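Local coordinates for hypothetical protein SP2199 (Streptococcus pneumoniae TIGR4, PDB 2IBO), which is of unknown function but belongs to the thiamine-binding protein family and may therefore bind thiamine or a related compound, at residues 75-78 and 79-83; 26-29 and 30-34; 36-40 and 41-45; 11-14 and 15-19. All coordinates share one frame; numbering follows the deposited sequence.

Contact 1. Residues 75-78 and 79-83; sequences KINV and GEILS
The side-chain amide of N77 is the flat group here, and I81 lies on one side of its plane. Two atoms of I81 make the contact. N77 CG stands 3.4 Å from I81 CG2. The same N77 CG is 3.9 Å from I81 CB. The amide may be turned over in the model, so its O and N are not told apart. F41 of the third subunit also packs on N77. Within this turn the two side chains slide past each other, pointing opposite ways. N77 has CG anti to its N (chi1 -178°), which swings the amide beside its own carbonyl carbon. In I81 the branch CG1 sits between N and the carbonyl carbon (chi1 57°). This turns CG2 back to the strand, where I81 CG2 also meets V78 C at 3.5 Å.

The chain reverses at G79 and E80. G79 has a positive phi of 105°, a backbone shape that suits glycine. E80 is the centre of an inverse gamma turn, closed by a weak bond from I81 N to G79 O of 2.7 Å. This sharp bend brings I81 back beside N77.

The turn leads from strand 70-79 to helix 84-87, and S83 caps the start of that helix. Strand 70-79 is an edge strand within its own chain and is bonded to strand 2-11. Residues 75-78 pair antiparallel with a strand of the second subunit, so the sheet continues across the interface. I76 and V78 rest on F49 of helix 49-64, while I81 packs on K2 of strand 2-11.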
# COMPACT_ATOMS: atom_id res chain seq x y z
N LYS A 75 -0.91 -4.09 -5.71
CA LYS A 75 -0.17 -3.08 -6.44
C LYS A 75 -0.39 -3.41 -7.90
O LYS A 75 -0.24 -4.56 -8.31
CB LYS A 75 1.32 -3.16 -6.15
CG LYS A 75 1.75 -2.52 -4.87
CD LYS A 75 3.21 -2.84 -4.59
CE LYS A 75 3.61 -2.38 -3.21
NZ LYS A 75 4.98 -2.84 -2.88
N ILE A 76 -0.77 -2.40 -8.67
CA ILE A 76 -0.97 -2.63 -10.08
C ILE A 76 -0.05 -1.68 -10.82
O ILE A 76 0.18 -0.54 -10.38
CB ILE A 76 -2.43 -2.39 -10.48
CG1 ILE A 76 -3.34 -3.20 -9.53
CG2 ILE A 76 -2.63 -2.78 -11.95
CD1 ILE A 76 -4.80 -3.27 -9.91
N ASN A 77 0.51 -2.16 -11.91
CA ASN A 77 1.40 -1.35 -12.74
C ASN A 77 0.98 -1.67 -14.18
O ASN A 77 1.17 -2.80 -14.65
CB ASN A 77 2.86 -1.74 -12.47
CG ASN A 77 3.85 -0.91 -13.27
OD1 ASN A 77 3.56 0.22 -13.66
ND2 ASN A 77 5.03 -1.47 -13.51
N VAL A 78 0.39 -0.69 -14.86
CA VAL A 78 -0.08 -0.86 -16.23
C VAL A 78 0.52 0.11 -17.24
O VAL A 78 0.93 1.22 -16.88
CB VAL A 78 -1.63 -0.72 -16.33
CG1 VAL A 78 -2.29 -1.95 -15.77
CG2 VAL A 78 -2.10 0.55 -15.59
N GLY A 79 0.53 -0.32 -18.50
CA GLY A 79 1.06 0.49 -19.58
C GLY A 79 2.41 -0.01 -20.04
O GLY A 79 2.70 -1.21 -19.91
N GLU A 80 3.23 0.88 -20.58
CA GLU A 80 4.56 0.50 -21.04
C GLU A 80 5.44 0.38 -19.81
O GLU A 80 6.23 1.27 -19.51
CB GLU A 80 5.12 1.53 -22.02
CG GLU A 80 4.53 1.44 -23.43
CD GLU A 80 4.69 0.05 -24.05
OE1 GLU A 80 3.89 -0.86 -23.72
OE2 GLU A 80 5.63 -0.14 -24.86
N ILE A 81 5.27 -0.74 -19.12
CA ILE A 81 5.98 -1.05 -17.89
C ILE A 81 7.19 -1.95 -18.12
O ILE A 81 7.20 -2.75 -19.05
CB ILE A 81 5.01 -1.73 -16.89
CG1 ILE A 81 4.37 -2.99 -17.49
CG2 ILE A 81 3.83 -0.81 -16.62
CD1 ILE A 81 5.11 -4.28 -17.24
N LEU A 82 8.20 -1.81 -17.27
CA LEU A 82 9.39 -2.64 -17.38
C LEU A 82 9.01 -3.99 -16.79
O LEU A 82 8.13 -4.06 -15.92
CB LEU A 82 10.55 -2.03 -16.58
CG LEU A 82 10.99 -0.62 -16.96
CD1 LEU A 82 9.89 0.38 -16.61
CD2 LEU A 82 12.26 -0.25 -16.22
N SER A 83 9.65 -5.06 -17.27
CA SER A 83 9.34 -6.41 -16.81
C SER A 83 9.98 -6.71 -15.47
O SER A 83 10.83 -5.95 -15.00
CB SER A 83 9.84 -7.44 -17.82
OG SER A 83 11.23 -7.65 -17.68

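Contact 2. Residues 26-29 and 30-34; sequences IAYL and QTQEV
The backbone N-H of Q30 goes to the carbonyl of I26, with Q30 N 2.9 Å from I26 O. This is a regular helical bond, with an N-H...O angle of 159°. One residue on, T31 N bonds to A27 O at 3.2 Å. Then the helix tightens. Q32 N reaches L29 O at 3.1 Å, three residues back. Beyond Q32 the chain leaves the helix through an inverse gamma turn centred on E33.

Two side-chain pairs are spaced four residues apart. Y28 and Q32 are the larger pair. The Q32 chain turns about CB-CG (chi2 -49°), which carries its amide across the end of the tyrosine. Q32 CD comes 3.3 Å from Y28 OH. The same Q32 CD is 3.7 Å from Y28 CZ. The amide and ring planes are 20° apart, so the two flat groups run nearly parallel. The amide may be turned over, so its O and N are not separated. I26 and Q30 form the lighter pair and cross obliquely. Q30 is extended beyond CG, and I26 CG2 touches Q30 CD at 4.0 Å.

L29 faces the protein interior. It packs on T43 and L45 of the sheet and on I55 and A59 of helix 49-64. V34 packs on L45 as the chain turns toward strand 35-38.

The last turn of helix 16-31 is therefore held mainly by backbone bonds. Its side chains add van der Waals cover: the Q30 amide lies by the I26 methyl CG2, and the Q32 amide by the ring and hydroxyl of Y28.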
# COMPACT_ATOMS: atom_id res chain seq x y z
N ILE A 26 -2.02 -19.15 -2.78
CA ILE A 26 -0.77 -19.46 -3.48
C ILE A 26 -1.00 -20.60 -4.47
O ILE A 26 -0.64 -20.50 -5.64
CB ILE A 26 0.35 -19.85 -2.47
CG1 ILE A 26 0.77 -18.62 -1.65
CG2 ILE A 26 1.57 -20.41 -3.23
CD1 ILE A 26 1.68 -17.65 -2.42
N ALA A 27 -1.61 -21.68 -3.99
CA ALA A 27 -1.89 -22.85 -4.84
C ALA A 27 -2.71 -22.44 -6.06
O ALA A 27 -2.38 -22.79 -7.19
CB ALA A 27 -2.64 -23.92 -4.04
N TYR A 28 -3.78 -21.69 -5.83
CA TYR A 28 -4.60 -21.24 -6.93
C TYR A 28 -3.74 -20.48 -7.93
O TYR A 28 -3.79 -20.76 -9.12
CB TYR A 28 -5.71 -20.30 -6.46
CG TYR A 28 -6.30 -19.53 -7.62
CD1 TYR A 28 -7.05 -20.17 -8.59
CD2 TYR A 28 -6.00 -18.18 -7.79
CE1 TYR A 28 -7.49 -19.49 -9.72
CE2 TYR A 28 -6.43 -17.49 -8.92
CZ TYR A 28 -7.17 -18.16 -9.88
OH TYR A 28 -7.53 -17.50 -11.02
N LEU A 29 -2.97 -19.51 -7.45
CA LEU A 29 -2.11 -18.70 -8.30
C LEU A 29 -1.16 -19.56 -9.14
O LEU A 29 -0.98 -19.32 -10.33
CB LEU A 29 -1.33 -17.70 -7.43
CG LEU A 29 -1.70 -16.21 -7.35
CD1 LEU A 29 -3.16 -15.95 -7.58
CD2 LEU A 29 -1.30 -15.71 -5.99
N GLN A 30 -0.56 -20.58 -8.54
CA GLN A 30 0.35 -21.45 -9.28
C GLN A 30 -0.38 -22.15 -10.44
O GLN A 30 0.20 -22.48 -11.48
CB GLN A 30 0.96 -22.50 -8.34
CG GLN A 30 1.94 -21.93 -7.36
CD GLN A 30 2.34 -22.90 -6.27
OE1 GLN A 30 3.40 -22.75 -5.65
NE2 GLN A 30 1.49 -23.90 -6.02
N THR A 31 -1.67 -22.35 -10.24
CA THR A 31 -2.55 -22.98 -11.20
C THR A 31 -2.69 -22.19 -12.49
O THR A 31 -2.89 -22.76 -13.56
CB THR A 31 -3.94 -23.18 -10.58
OG1 THR A 31 -3.98 -24.45 -9.94
CG2 THR A 31 -5.02 -23.08 -11.60
N GLN A 32 -2.61 -20.87 -12.39
CA GLN A 32 -2.74 -20.05 -13.58
C GLN A 32 -1.47 -20.12 -14.43
O GLN A 32 -0.39 -20.47 -13.93
CB GLN A 32 -3.05 -18.61 -13.20
CG GLN A 32 -4.33 -18.47 -12.38
CD GLN A 32 -5.50 -19.20 -13.00
OE1 GLN A 32 -5.91 -20.26 -12.52
NE2 GLN A 32 -6.05 -18.65 -14.07
N GLU A 33 -1.60 -19.81 -15.71
CA GLU A 33 -0.45 -19.86 -16.61
C GLU A 33 0.15 -18.48 -16.66
O GLU A 33 0.29 -17.89 -17.72
CB GLU A 33 -0.90 -20.33 -17.99
CG GLU A 33 -1.46 -21.75 -17.98
CD GLU A 33 -2.15 -22.12 -19.28
OE1 GLU A 33 -3.20 -21.51 -19.58
OE2 GLU A 33 -1.65 -23.01 -19.99
N VAL A 34 0.52 -17.98 -15.49
CA VAL A 34 1.07 -16.64 -15.36
C VAL A 34 2.41 -16.65 -14.65
O VAL A 34 2.64 -17.47 -13.76
CB VAL A 34 0.08 -15.72 -14.60
CG1 VAL A 34 -0.16 -16.26 -13.20
CG2 VAL A 34 0.58 -14.30 -14.55

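Contact 3. Residues 36-40 and 41-45; sequences MVVTP and FETVL
V37 and V44 are a hydrogen-bonded antiparallel pair, and their bonds set the register. V37 N lies 2.8 Å from V44 O, and V44 N lies 2.7 Å from V37 O. Both bonds are nearly straight. M36 with L45 and V38 with T43 are the flanking non-hydrogen-bonded pairs. The strand axes run at 167° to each other.

A polar grip closes the loop end. E42 O accepts two bonds from one residue, from T39 N at 3.0 Å and from T39 OG1 at 2.6 Å. The T39 hydroxyl can reach it because OG1 sits between N and the carbonyl carbon (chi1 70°). A water donates to T39 OG1 at 2.7 Å and accepts from F41 N at 3.1 Å, so it ties the turn together. The E42 carboxylate is engaged elsewhere, by K75 of its own chain and by K75 of the third subunit.

Apolar contacts between the strands lie on the face of M36, T43 and L45. M36, a selenomethionine, bends at its far end, which brings M36 CE to T43 CG2 at 3.7 Å; its CB packs on L45 CD2. This face meets helices 16-31 and 49-64. V37 and V44 point to the other face, where I84 of helix 84-87 packs on them.

This is a tight beta hairpin. It supplies the second and third strands of the ferredoxin-like beta-alpha-beta-beta-alpha-beta fold.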
# COMPACT_ATOMS: atom_id res chain seq x y z
N MSE A 36 4.97 -15.86 -12.06
CA MSE A 36 4.82 -15.46 -10.68
C MSE A 36 6.06 -15.61 -9.79
O MSE A 36 6.85 -16.54 -9.92
CB MSE A 36 3.64 -16.20 -10.04
CG MSE A 36 3.88 -17.65 -9.70
SE MSE A 36 2.35 -18.43 -8.61
CE MSE A 36 2.90 -18.00 -6.86
N VAL A 37 6.24 -14.63 -8.91
CA VAL A 37 7.36 -14.66 -7.97
C VAL A 37 6.82 -14.38 -6.59
O VAL A 37 6.13 -13.38 -6.38
CB VAL A 37 8.41 -13.59 -8.26
CG1 VAL A 37 9.67 -13.91 -7.50
CG2 VAL A 37 8.72 -13.51 -9.75
N VAL A 38 7.11 -15.27 -5.66
CA VAL A 38 6.65 -15.07 -4.30
C VAL A 38 7.75 -14.33 -3.57
O VAL A 38 8.86 -14.84 -3.48
CB VAL A 38 6.40 -16.41 -3.60
CG1 VAL A 38 5.91 -16.15 -2.18
CG2 VAL A 38 5.36 -17.24 -4.39
N THR A 39 7.47 -13.13 -3.07
CA THR A 39 8.47 -12.40 -2.32
C THR A 39 7.94 -12.42 -0.89
O THR A 39 6.81 -12.82 -0.66
CB THR A 39 8.64 -10.95 -2.86
OG1 THR A 39 7.48 -10.18 -2.56
CG2 THR A 39 8.83 -10.96 -4.36
N PRO A 40 8.75 -11.96 0.08
CA PRO A 40 8.36 -11.93 1.51
C PRO A 40 7.06 -11.27 1.95
O PRO A 40 6.44 -11.70 2.93
CB PRO A 40 9.54 -11.27 2.21
CG PRO A 40 10.63 -11.13 1.18
CD PRO A 40 9.97 -11.16 -0.16
N PHE A 41 6.61 -10.23 1.25
CA PHE A 41 5.38 -9.55 1.67
C PHE A 41 4.24 -9.63 0.66
O PHE A 41 3.07 -9.41 1.01
CB PHE A 41 5.66 -8.08 1.94
CG PHE A 41 6.21 -7.80 3.30
CD1 PHE A 41 5.37 -7.69 4.39
CD2 PHE A 41 7.58 -7.64 3.49
CE1 PHE A 41 5.86 -7.42 5.65
CE2 PHE A 41 8.10 -7.38 4.75
CZ PHE A 41 7.23 -7.26 5.83
N GLU A 42 4.57 -9.95 -0.58
CA GLU A 42 3.57 -10.01 -1.63
C GLU A 42 3.95 -10.97 -2.76
O GLU A 42 5.14 -11.24 -2.98
CB GLU A 42 3.38 -8.61 -2.18
CG GLU A 42 4.64 -8.02 -2.78
CD GLU A 42 4.55 -6.53 -2.98
OE1 GLU A 42 5.44 -5.96 -3.65
OE2 GLU A 42 3.59 -5.92 -2.48
N THR A 43 2.95 -11.46 -3.48
CA THR A 43 3.25 -12.37 -4.59
C THR A 43 3.11 -11.53 -5.83
O THR A 43 2.06 -10.92 -6.05
CB THR A 43 2.27 -13.60 -4.63
OG1 THR A 43 2.49 -14.44 -3.48
CG2 THR A 43 2.51 -14.42 -5.87
N VAL A 44 4.17 -11.50 -6.64
CA VAL A 44 4.20 -10.69 -7.86
C VAL A 44 3.86 -11.48 -9.10
O VAL A 44 4.51 -12.47 -9.40
CB VAL A 44 5.60 -10.03 -8.05
CG1 VAL A 44 5.65 -9.26 -9.36
CG2 VAL A 44 5.91 -9.12 -6.88
N LEU A 45 2.85 -11.02 -9.84
CA LEU A 45 2.41 -11.65 -11.07
C LEU A 45 2.71 -10.75 -12.27
O LEU A 45 2.71 -9.53 -12.14
CB LEU A 45 0.90 -11.95 -11.01
CG LEU A 45 0.44 -12.86 -9.86
CD1 LEU A 45 -1.07 -13.04 -9.91
CD2 LEU A 45 1.12 -14.20 -9.94
O HOH W 1 7.94 -8.20 -0.71

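Contact 4. Residues 11-14 and 15-19; sequences PLVQ and GIDRI
V13 and R18 bring the two backbones together, with their CA atoms 5.8 Å apart. L12 is the centre of an inverse gamma turn, and a weak bond runs from V13 N to P11 O. V13 is extended. The chain then turns at Q14 and G15 and enters helix 16-31.

R18 carries most of the side-chain contact. Its CG is placed between N and the carbonyl carbon (chi1 81°), and two further bends at chi2 and chi3 fold the chain back over the loop. P11 CG lies over one face of the guanidinium, 3.9 Å above its plane and offset toward the rim. V13 O is at the edge, in the plane, with R18 NE 3.7 Å away. P11 O lies near R18 NH2, but the angle is poor for a hydrogen bond. Nearer the backbone, P11 CG packs on R18 CB at 3.5 Å, the two side chains crossing at about a right angle.

The loop joins strand 2-11, a central strand of the sheet, to the helix, and so forms the first beta-alpha connection of the ferredoxin-like fold. Other subunits also approach it. R18 packs on L12 of the fourth subunit, and L12 on R18 of that subunit. R18 further touches L82 of the third subunit.

D17, the residue before R18, meets V13. V13 CG1 is 3.5 Å from D17 OD2 and also lies against D17 CB. Q14 lies alongside D17, pointing the same way. Q14 OE1 is 3.6 Å from D17 OD2, and the amide and carboxylate planes stand 80° apart.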
# COMPACT_ATOMS: atom_id res chain seq x y z
N PRO A 11 -5.42 -12.29 5.93
CA PRO A 11 -6.72 -12.71 6.45
C PRO A 11 -6.75 -12.32 7.92
O PRO A 11 -5.75 -12.49 8.64
CB PRO A 11 -6.71 -14.22 6.24
CG PRO A 11 -5.26 -14.56 6.50
CD PRO A 11 -4.52 -13.45 5.77
N LEU A 12 -7.87 -11.77 8.37
CA LEU A 12 -8.00 -11.36 9.76
C LEU A 12 -8.67 -12.50 10.52
O LEU A 12 -9.81 -12.38 10.98
CB LEU A 12 -8.81 -10.07 9.85
CG LEU A 12 -8.26 -8.98 8.92
CD1 LEU A 12 -9.06 -7.71 9.14
CD2 LEU A 12 -6.78 -8.75 9.17
N VAL A 13 -7.94 -13.60 10.62
CA VAL A 13 -8.39 -14.80 11.29
C VAL A 13 -7.19 -15.37 12.03
O VAL A 13 -6.04 -15.06 11.68
CB VAL A 13 -8.88 -15.85 10.29
CG1 VAL A 13 -9.24 -17.12 11.02
CG2 VAL A 13 -10.10 -15.33 9.55
N GLN A 14 -7.46 -16.19 13.04
CA GLN A 14 -6.44 -16.81 13.89
C GLN A 14 -5.26 -17.47 13.17
O GLN A 14 -4.90 -17.08 12.06
CB GLN A 14 -7.10 -17.83 14.82
CG GLN A 14 -8.08 -17.23 15.84
CD GLN A 14 -9.38 -16.73 15.22
OE1 GLN A 14 -10.09 -17.48 14.55
NE2 GLN A 14 -9.70 -15.46 15.45
N GLY A 15 -4.68 -18.48 13.81
CA GLY A 15 -3.53 -19.15 13.23
C GLY A 15 -3.77 -20.11 12.08
O GLY A 15 -3.63 -19.75 10.92
N ILE A 16 -4.12 -21.35 12.42
CA ILE A 16 -4.35 -22.40 11.44
C ILE A 16 -5.29 -22.01 10.29
O ILE A 16 -5.06 -22.38 9.14
CB ILE A 16 -4.87 -23.68 12.14
CG1 ILE A 16 -5.27 -24.74 11.11
CG2 ILE A 16 -6.04 -23.32 13.06
CD1 ILE A 16 -5.47 -26.11 11.70
N ASP A 17 -6.34 -21.27 10.59
CA ASP A 17 -7.28 -20.87 9.55
C ASP A 17 -6.65 -19.92 8.52
O ASP A 17 -7.08 -19.89 7.37
CB ASP A 17 -8.51 -20.19 10.17
CG ASP A 17 -9.04 -20.94 11.38
OD1 ASP A 17 -9.25 -22.17 11.27
OD2 ASP A 17 -9.25 -20.30 12.43
N ARG A 18 -5.64 -19.16 8.94
CA ARG A 18 -4.98 -18.21 8.05
C ARG A 18 -3.89 -18.82 7.17
O ARG A 18 -3.74 -18.45 6.01
CB ARG A 18 -4.40 -17.04 8.84
CG ARG A 18 -3.05 -17.31 9.48
CD ARG A 18 -2.18 -16.08 9.33
NE ARG A 18 -2.94 -14.88 9.66
CZ ARG A 18 -2.55 -13.64 9.37
NH1 ARG A 18 -1.40 -13.43 8.73
NH2 ARG A 18 -3.32 -12.61 9.71
N ILE A 19 -3.13 -19.74 7.74
CA ILE A 19 -2.07 -20.41 6.98
C ILE A 19 -2.73 -21.20 5.85
O ILE A 19 -2.07 -21.60 4.90
CB ILE A 19 -1.26 -21.37 7.88
CG1 ILE A 19 -2.19 -22.35 8.58
CG2 ILE A 19 -0.45 -20.57 8.89
CD1 ILE A 19 -1.50 -23.32 9.52

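How the contacts relate
Along the chain the order is contact 4, contact 2, contact 3, contact 1. Contacts 4 and 2 lie toward the two ends of helix 16-31, with centres about 21 Å apart. Contact 3 is the hairpin that follows the helix, and it touches contact 2 where I26 and L29 pack on T43. Contact 1 lies on the same sheet as contact 3, and the salt bridge of K75 with E42 joins them. Contacts 1 and 4 are farthest apart, about 31 Å between centres, on opposite sides of the chain's centre. Contacts 1, 3 and 4 touch other subunits, whereas contact 2 does not. Together they span one small ferredoxin-like unit within a four-chain assembly.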